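Local coordinates for serine protease inhibitor (Schistosoma haematobium, PDB 3STO), which is a serpin that probably inhibits serine-type endopeptidases, at residues A[27-32]-A[307-312]; A[267-272]-A[380-385]. One frame throughout, in Å; residues are numbered along the deposited sequence.

Contact 1. Residues A[27-32]-A[307-312]; sequences LSTVTA and VPTLKS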
ATOM      1  N   LEU A  27      -2.372   7.791  -6.879  1.00 23.58           N
ATOM      2  CA  LEU A  27      -2.864   8.378  -5.627  1.00 22.13           C
ATOM      3  C   LEU A  27      -3.817   9.552  -5.865  1.00 18.26           C
ATOM      4  O   LEU A  27      -4.817   9.636  -5.193  1.00 29.83           O
ATOM      5  CB  LEU A  27      -1.710   8.748  -4.684  1.00 23.91           C
ATOM      6  CG  LEU A  27      -0.968   7.615  -3.968  1.00 20.34           C
ATOM      7  CD1 LEU A  27       0.268   8.145  -3.287  1.00 19.84           C
ATOM      8  CD2 LEU A  27      -1.841   6.902  -2.965  1.00 15.19           C
ATOM      9  N   SER A  28      -3.551  10.408  -6.857  1.00 21.72           N
ATOM     10  CA  SER A  28      -4.491  11.493  -7.163  1.00 27.87           C
ATOM     11  C   SER A  28      -5.841  11.027  -7.625  1.00 24.74           C
ATOM     12  O   SER A  28      -6.787  11.785  -7.575  1.00 47.37           O
ATOM     13  CB  SER A  28      -3.972  12.483  -8.193  1.00 21.51           C
ATOM     14  OG  SER A  28      -3.169  11.839  -9.136  1.00 35.30           O
ATOM     15  N   THR A  29      -5.959   9.786  -8.051  1.00 19.64           N
ATOM     16  CA  THR A  29      -7.238   9.340  -8.554  1.00 24.50           C
ATOM     17  C   THR A  29      -7.976   8.585  -7.483  1.00 18.37           C
ATOM     18  O   THR A  29      -9.132   8.859  -7.198  1.00 31.81           O
ATOM     19  CB  THR A  29      -7.102   8.452  -9.816  1.00 24.36           C
ATOM     20  OG1 THR A  29      -6.543   9.238 -10.881  1.00 40.85           O
ATOM     21  CG2 THR A  29      -8.489   7.914 -10.227  1.00 22.28           C
ATOM     22  N   VAL A  30      -7.291   7.638  -6.882  1.00 21.38           N
ATOM     23  CA  VAL A  30      -7.925   6.724  -5.962  1.00 21.19           C
ATOM     24  C   VAL A  30      -8.377   7.438  -4.680  1.00 23.99           C
ATOM     25  O   VAL A  30      -9.319   7.004  -4.045  1.00 23.66           O
ATOM     26  CB  VAL A  30      -6.989   5.564  -5.615  1.00 21.31           C
ATOM     27  CG1 VAL A  30      -5.873   6.013  -4.657  1.00 19.02           C
ATOM     28  CG2 VAL A  30      -7.789   4.411  -5.027  1.00 20.05           C
ATOM     29  N   THR A  31      -7.740   8.541  -4.296  1.00 21.41           N
ATOM     30  CA  THR A  31      -8.123   9.125  -3.004  1.00 30.58           C
ATOM     31  C   THR A  31      -9.329  10.033  -3.134  1.00 26.23           C
ATOM     32  O   THR A  31      -9.990  10.314  -2.135  1.00 23.00           O
ATOM     33  CB  THR A  31      -6.971   9.865  -2.255  1.00 20.82           C
ATOM     34  OG1 THR A  31      -6.607  11.052  -2.962  1.00 21.54           O
ATOM     35  CG2 THR A  31      -5.745   8.965  -2.064  1.00 16.39           C
ATOM     36  N   ALA A  32      -9.622  10.452  -4.368  1.00 28.39           N
ATOM     37  CA  ALA A  32     -10.697  11.420  -4.661  1.00 28.60           C
ATOM     38  C   ALA A  32     -12.068  11.095  -4.006  1.00 27.91           C
ATOM     39  O   ALA A  32     -12.727  11.984  -3.478  1.00 30.45           O
ATOM     40  CB  ALA A  32     -10.849  11.616  -6.187  1.00 23.13           C
ATOM     41  N   VAL A 307     -10.011  -1.714 -10.245  1.00 19.91           N
ATOM     42  CA  VAL A 307     -10.290  -1.698 -11.688  1.00 27.24           C
ATOM     43  C   VAL A 307     -10.660  -0.298 -12.229  1.00 20.34           C
ATOM     44  O   VAL A 307     -10.061   0.147 -13.195  1.00 26.50           O
ATOM     45  CB  VAL A 307     -11.309  -2.787 -12.103  1.00 30.89           C
ATOM     46  CG1 VAL A 307     -11.754  -2.562 -13.539  1.00 23.92           C
ATOM     47  CG2 VAL A 307     -10.709  -4.171 -11.916  1.00 22.52           C
ATOM     48  N   PRO A 308     -11.616   0.421 -11.568  1.00 31.83           N
ATOM     49  CA  PRO A 308     -12.005   1.768 -12.035  1.00 22.25           C
ATOM     50  C   PRO A 308     -10.855   2.782 -12.028  1.00 28.27           C
ATOM     51  O   PRO A 308     -10.663   3.506 -13.013  1.00 29.10           O
ATOM     52  CB  PRO A 308     -13.100   2.180 -11.046  1.00 34.11           C
ATOM     53  CG  PRO A 308     -13.654   0.867 -10.520  1.00 30.74           C
ATOM     54  CD  PRO A 308     -12.468  -0.039 -10.450  1.00 24.00           C
ATOM     55  N   THR A 309     -10.092   2.828 -10.942  1.00 23.89           N
ATOM     56  CA  THR A 309      -8.931   3.716 -10.870  1.00 19.77           C
ATOM     57  C   THR A 309      -7.914   3.406 -11.948  1.00 19.27           C
ATOM     58  O   THR A 309      -7.397   4.321 -12.584  1.00 18.38           O
ATOM     59  CB  THR A 309      -8.189   3.591  -9.507  1.00 24.21           C
ATOM     60  OG1 THR A 309      -9.091   3.864  -8.434  1.00 37.60           O
ATOM     61  CG2 THR A 309      -7.014   4.554  -9.444  1.00 21.46           C
ATOM     62  N   LEU A 310      -7.614   2.114 -12.119  1.00 17.31           N
ATOM     63  CA  LEU A 310      -6.700   1.650 -13.182  1.00 27.95           C
ATOM     64  C   LEU A 310      -7.194   1.965 -14.604  1.00 21.45           C
ATOM     65  O   LEU A 310      -6.411   2.349 -15.462  1.00 18.06           O
ATOM     66  CB  LEU A 310      -6.381   0.149 -13.047  1.00 18.22           C
ATOM     67  CG  LEU A 310      -5.534  -0.230 -11.824  1.00 22.98           C
ATOM     68  CD1 LEU A 310      -5.458  -1.720 -11.666  1.00 25.04           C
ATOM     69  CD2 LEU A 310      -4.144   0.363 -11.928  1.00 28.55           C
ATOM     70  N   LYS A 311      -8.494   1.825 -14.836  1.00 15.99           N
ATOM     71  CA  LYS A 311      -9.065   2.260 -16.101  1.00 20.43           C
ATOM     72  C   LYS A 311      -8.810   3.728 -16.276  1.00 21.70           C
ATOM     73  O   LYS A 311      -8.284   4.185 -17.316  1.00 27.26           O
ATOM     74  CB  LYS A 311     -10.568   1.995 -16.148  1.00 22.13           C
ATOM     75  CG  LYS A 311     -10.929   0.588 -16.559  1.00 19.14           C
ATOM     76  CD  LYS A 311     -12.373   0.275 -16.268  1.00 23.39           C
ATOM     77  CE  LYS A 311     -12.742  -1.025 -16.899  1.00 24.15           C
ATOM     78  NZ  LYS A 311     -14.066  -1.518 -16.409  1.00 38.87           N
ATOM     79  N   SER A 312      -9.192   4.474 -15.252  1.00 20.90           N
ATOM     80  CA  SER A 312      -8.989   5.918 -15.235  1.00 22.38           C
ATOM     81  C   SER A 312      -7.546   6.385 -15.509  1.00 29.26           C
ATOM     82  O   SER A 312      -7.351   7.448 -16.080  1.00 35.75           O
ATOM     83  CB  SER A 312      -9.457   6.488 -13.907  1.00 25.44           C
ATOM     84  OG  SER A 312      -9.043   7.831 -13.810  1.00 48.81           O
TER
HETATM   85  O   HOH W   1      -7.325  10.016 -13.646  1.00 41.76           O
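No ring or other flat group enters where T29 and V30 meet T309 and S312; the helices touch through methyls and hydroxyls. T29 and T309 place their methyls side by side, CG2 to CG2 at 3.8 Å, the two side chains running antiparallel past each other. The T29 methyl swings anti to the backbone N (chi1 -64° for OG1), which also brings T29 CG2 to 3.6 Å from S312 OG. On the buried flank, V30 CG2 lies 3.7 Å from T309 OG1; the T309 methyl, which meets T29, also lies near V30 CB. Helix 18-30 is the N-terminal helix of the serpin fold (helix A), and 307-312 corresponds to helix I, which follows the sheet A part of strand 287-305. A water joins them, lying 3.0 Å from T29 OG1 and 2.8 Å from S312 OG; T29 OG1 also makes a weak hydrogen bond with A25 O. Near the end of the first helix, L27 O takes two bonds from T31, through N and OG1, each 3.2 Å from L27 O and arriving from opposite faces of the carbonyl plane. V30 also packs on F39, while L310 reaches I46 and L50 of helix 43-55.

Contact 2. Residues A[267-272]-A[380-385]; sequences NGATEL and PFICFI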
ATOM      1  N   ASN A 267      -6.967  20.300   5.991  1.00 20.43           N
ATOM      2  CA  ASN A 267      -6.031  21.294   5.472  1.00 18.50           C
ATOM      3  C   ASN A 267      -5.172  20.717   4.331  1.00 23.40           C
ATOM      4  O   ASN A 267      -5.675  19.931   3.521  1.00 29.18           O
ATOM      5  CB  ASN A 267      -5.159  21.852   6.614  1.00 24.94           C
ATOM      6  CG  ASN A 267      -5.940  22.798   7.551  1.00 38.72           C
ATOM      7  OD1 ASN A 267      -6.976  23.358   7.169  1.00 40.12           O
ATOM      8  ND2 ASN A 267      -5.441  22.974   8.782  1.00 37.39           N
ATOM      9  N   GLY A 268      -3.891  21.095   4.255  1.00 23.61           N
ATOM     10  CA  GLY A 268      -3.011  20.619   3.191  1.00 11.31           C
ATOM     11  C   GLY A 268      -2.633  19.156   3.313  1.00 17.16           C
ATOM     12  O   GLY A 268      -1.935  18.613   2.475  1.00 22.57           O
ATOM     13  N   ALA A 269      -3.101  18.509   4.372  1.00 18.25           N
ATOM     14  CA  ALA A 269      -2.703  17.142   4.646  1.00 18.09           C
ATOM     15  C   ALA A 269      -3.189  16.221   3.530  1.00 28.24           C
ATOM     16  O   ALA A 269      -2.621  15.156   3.311  1.00 24.59           O
ATOM     17  CB  ALA A 269      -3.220  16.691   5.985  1.00 10.47           C
ATOM     18  N   THR A 270      -4.241  16.642   2.836  1.00 20.21           N
ATOM     19  CA  THR A 270      -4.801  15.858   1.733  1.00 27.51           C
ATOM     20  C   THR A 270      -3.896  15.877   0.512  1.00 16.82           C
ATOM     21  O   THR A 270      -3.817  14.913  -0.198  1.00 19.34           O
ATOM     22  CB  THR A 270      -6.158  16.410   1.292  1.00 32.65           C
ATOM     23  OG1 THR A 270      -6.086  17.846   1.223  1.00 37.58           O
ATOM     24  CG2 THR A 270      -7.215  16.008   2.267  1.00 29.57           C
ATOM     25  N   GLU A 271      -3.231  16.995   0.277  1.00 13.77           N
ATOM     26  CA  GLU A 271      -2.231  17.085  -0.757  1.00 17.47           C
ATOM     27  C   GLU A 271      -0.980  16.143  -0.591  1.00 21.97           C
ATOM     28  O   GLU A 271      -0.350  15.762  -1.565  1.00 27.22           O
ATOM     29  CB  GLU A 271      -1.855  18.548  -0.959  1.00 19.89           C
ATOM     30  CG  GLU A 271      -3.079  19.445  -1.275  1.00 21.66           C
ATOM     31  CD  GLU A 271      -3.996  18.888  -2.392  1.00 39.89           C
ATOM     32  OE1 GLU A 271      -3.589  18.914  -3.579  1.00 46.20           O
ATOM     33  OE2 GLU A 271      -5.127  18.424  -2.088  1.00 43.71           O
ATOM     34  N   LEU A 272      -0.643  15.751   0.627  1.00 17.04           N
ATOM     35  CA  LEU A 272       0.382  14.739   0.824  1.00 22.00           C
ATOM     36  C   LEU A 272      -0.159  13.336   0.593  1.00 24.20           C
ATOM     37  O   LEU A 272       0.572  12.482   0.101  1.00 23.48           O
ATOM     38  CB  LEU A 272       0.997  14.826   2.227  1.00 19.94           C
ATOM     39  CG  LEU A 272       1.919  16.016   2.464  1.00 24.40           C
ATOM     40  CD1 LEU A 272       2.062  16.218   3.938  1.00 27.34           C
ATOM     41  CD2 LEU A 272       3.251  15.789   1.825  1.00 24.61           C
ATOM     42  N   PRO A 380      -8.900  13.580  13.198  1.00 19.73           N
ATOM     43  CA  PRO A 380      -8.460  12.845  11.979  1.00 21.75           C
ATOM     44  C   PRO A 380      -7.096  13.263  11.415  1.00 18.79           C
ATOM     45  O   PRO A 380      -6.711  14.433  11.376  1.00 16.17           O
ATOM     46  CB  PRO A 380      -9.592  13.112  10.971  1.00 12.21           C
ATOM     47  CG  PRO A 380     -10.829  13.287  11.890  1.00 17.76           C
ATOM     48  CD  PRO A 380     -10.281  14.101  13.049  1.00 18.42           C
ATOM     49  N   PHE A 381      -6.345  12.269  10.982  1.00 18.94           N
ATOM     50  CA  PHE A 381      -4.973  12.515  10.584  1.00 19.93           C
ATOM     51  C   PHE A 381      -4.578  11.658   9.389  1.00 17.80           C
ATOM     52  O   PHE A 381      -5.197  10.640   9.088  1.00 14.17           O
ATOM     53  CB  PHE A 381      -4.035  12.226  11.748  1.00 12.19           C
ATOM     54  CG  PHE A 381      -4.127  10.805  12.263  1.00 15.36           C
ATOM     55  CD1 PHE A 381      -5.144  10.422  13.137  1.00 11.70           C
ATOM     56  CD2 PHE A 381      -3.201   9.854  11.879  1.00 13.01           C
ATOM     57  CE1 PHE A 381      -5.210   9.140  13.634  1.00 12.69           C
ATOM     58  CE2 PHE A 381      -3.269   8.550  12.370  1.00 16.93           C
ATOM     59  CZ  PHE A 381      -4.267   8.194  13.253  1.00 13.54           C
ATOM     60  N   ILE A 382      -3.513  12.066   8.728  1.00 18.41           N
ATOM     61  CA  ILE A 382      -2.968  11.278   7.635  1.00 21.32           C
ATOM     62  C   ILE A 382      -1.637  10.676   8.079  1.00 16.86           C
ATOM     63  O   ILE A 382      -0.841  11.317   8.763  1.00 20.99           O
ATOM     64  CB  ILE A 382      -2.896  12.135   6.327  1.00 17.74           C
ATOM     65  CG1 ILE A 382      -4.275  12.100   5.651  1.00 14.76           C
ATOM     66  CG2 ILE A 382      -1.809  11.663   5.372  1.00 17.13           C
ATOM     67  CD1 ILE A 382      -4.869  13.415   5.500  1.00 23.10           C
ATOM     68  N   CYS A 383      -1.417   9.422   7.744  1.00 14.81           N
ATOM     69  CA  CYS A 383      -0.167   8.799   8.120  1.00 18.04           C
ATOM     70  C   CYS A 383       0.419   7.921   7.003  1.00 25.46           C
ATOM     71  O   CYS A 383      -0.285   7.529   6.059  1.00 23.49           O
ATOM     72  CB  CYS A 383      -0.314   8.038   9.433  1.00 13.98           C
ATOM     73  SG  CYS A 383      -1.450   6.696   9.322  1.00 18.47           S
ATOM     74  N   PHE A 384       1.716   7.640   7.111  1.00 15.02           N
ATOM     75  CA  PHE A 384       2.428   6.882   6.099  1.00 16.35           C
ATOM     76  C   PHE A 384       3.410   5.939   6.744  1.00 19.29           C
ATOM     77  O   PHE A 384       3.938   6.232   7.813  1.00 14.13           O
ATOM     78  CB  PHE A 384       3.235   7.829   5.246  1.00 15.32           C
ATOM     79  CG  PHE A 384       2.423   8.901   4.562  1.00 14.67           C
ATOM     80  CD1 PHE A 384       1.852   8.663   3.293  1.00 18.18           C
ATOM     81  CD2 PHE A 384       2.298  10.148   5.131  1.00 12.55           C
ATOM     82  CE1 PHE A 384       1.157   9.636   2.620  1.00 13.67           C
ATOM     83  CE2 PHE A 384       1.583  11.158   4.477  1.00 15.90           C
ATOM     84  CZ  PHE A 384       1.020  10.904   3.211  1.00 19.57           C
ATOM     85  N   ILE A 385       3.643   4.787   6.123  1.00 15.96           N
ATOM     86  CA  ILE A 385       4.900   4.109   6.372  1.00 12.61           C
ATOM     87  C   ILE A 385       5.827   4.633   5.289  1.00 16.57           C
ATOM     88  O   ILE A 385       5.555   4.467   4.114  1.00 19.93           O
ATOM     89  CB  ILE A 385       4.766   2.631   6.292  1.00 20.15           C
ATOM     90  CG1 ILE A 385       3.822   2.150   7.385  1.00 16.89           C
ATOM     91  CG2 ILE A 385       6.163   1.972   6.335  1.00 13.68           C
ATOM     92  CD1 ILE A 385       3.418   0.697   7.239  1.00 21.25           C
TER
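T270, whose backbone N is 4.2 Å from I382 CD1, gives its OG1 hydrogen to N267 O at 3.1 Å, nearly in line with the carbonyl bond (163° at the oxygen). This bond ties the first turn of helix 269-273 to the loop before it. Beside it, I382 probes the turn with CD1, which sits 3.7 Å from A269 CB and 3.6 Å from A269 O. The ethyl arm of I382 leaves beside the backbone N, with chi2 in a nearly eclipsed setting (120°) that carries CD1 to A269. Here a short helix lies over serpin sheet B: 381-387 is an inner strand, between 253-260 and 392-399, and helices 269-273 and 279-283, helices G and H of the fold, cover it. Two residues on from I382 along the strand, F384 sends its ring the same way. Its far end does the touching, CZ lying 3.5 Å from L272 O and 4.0 Å from L272 CB. L272 points its own CB toward the strand, and its side chain also packs on L279 and Y282. F384 reaches L279 as well, besides V258, P393 and A396 of the neighbouring strands.

In the fold
From the N terminus, helix 18-30 comes first, and contact 1 closes a loop of 274 residues when 307-312 returns to it. Segment 267-272 lies within that loop, but its partner 380-385 follows after it, so contact 2, spanning 107 residues, crosses contact 1 rather than nesting. Contact 1 binds the N-terminal helix to the helix that follows strand 287-305, whose last part belongs to sheet A; contact 2 fixes a short helix onto a sheet B strand near the C terminus. Their centres are 18 Å apart and their nearest atoms about 6 Å, without touching. N274 spans the gap: its side chain hydrogen-bonds E271, and T31 packs against it.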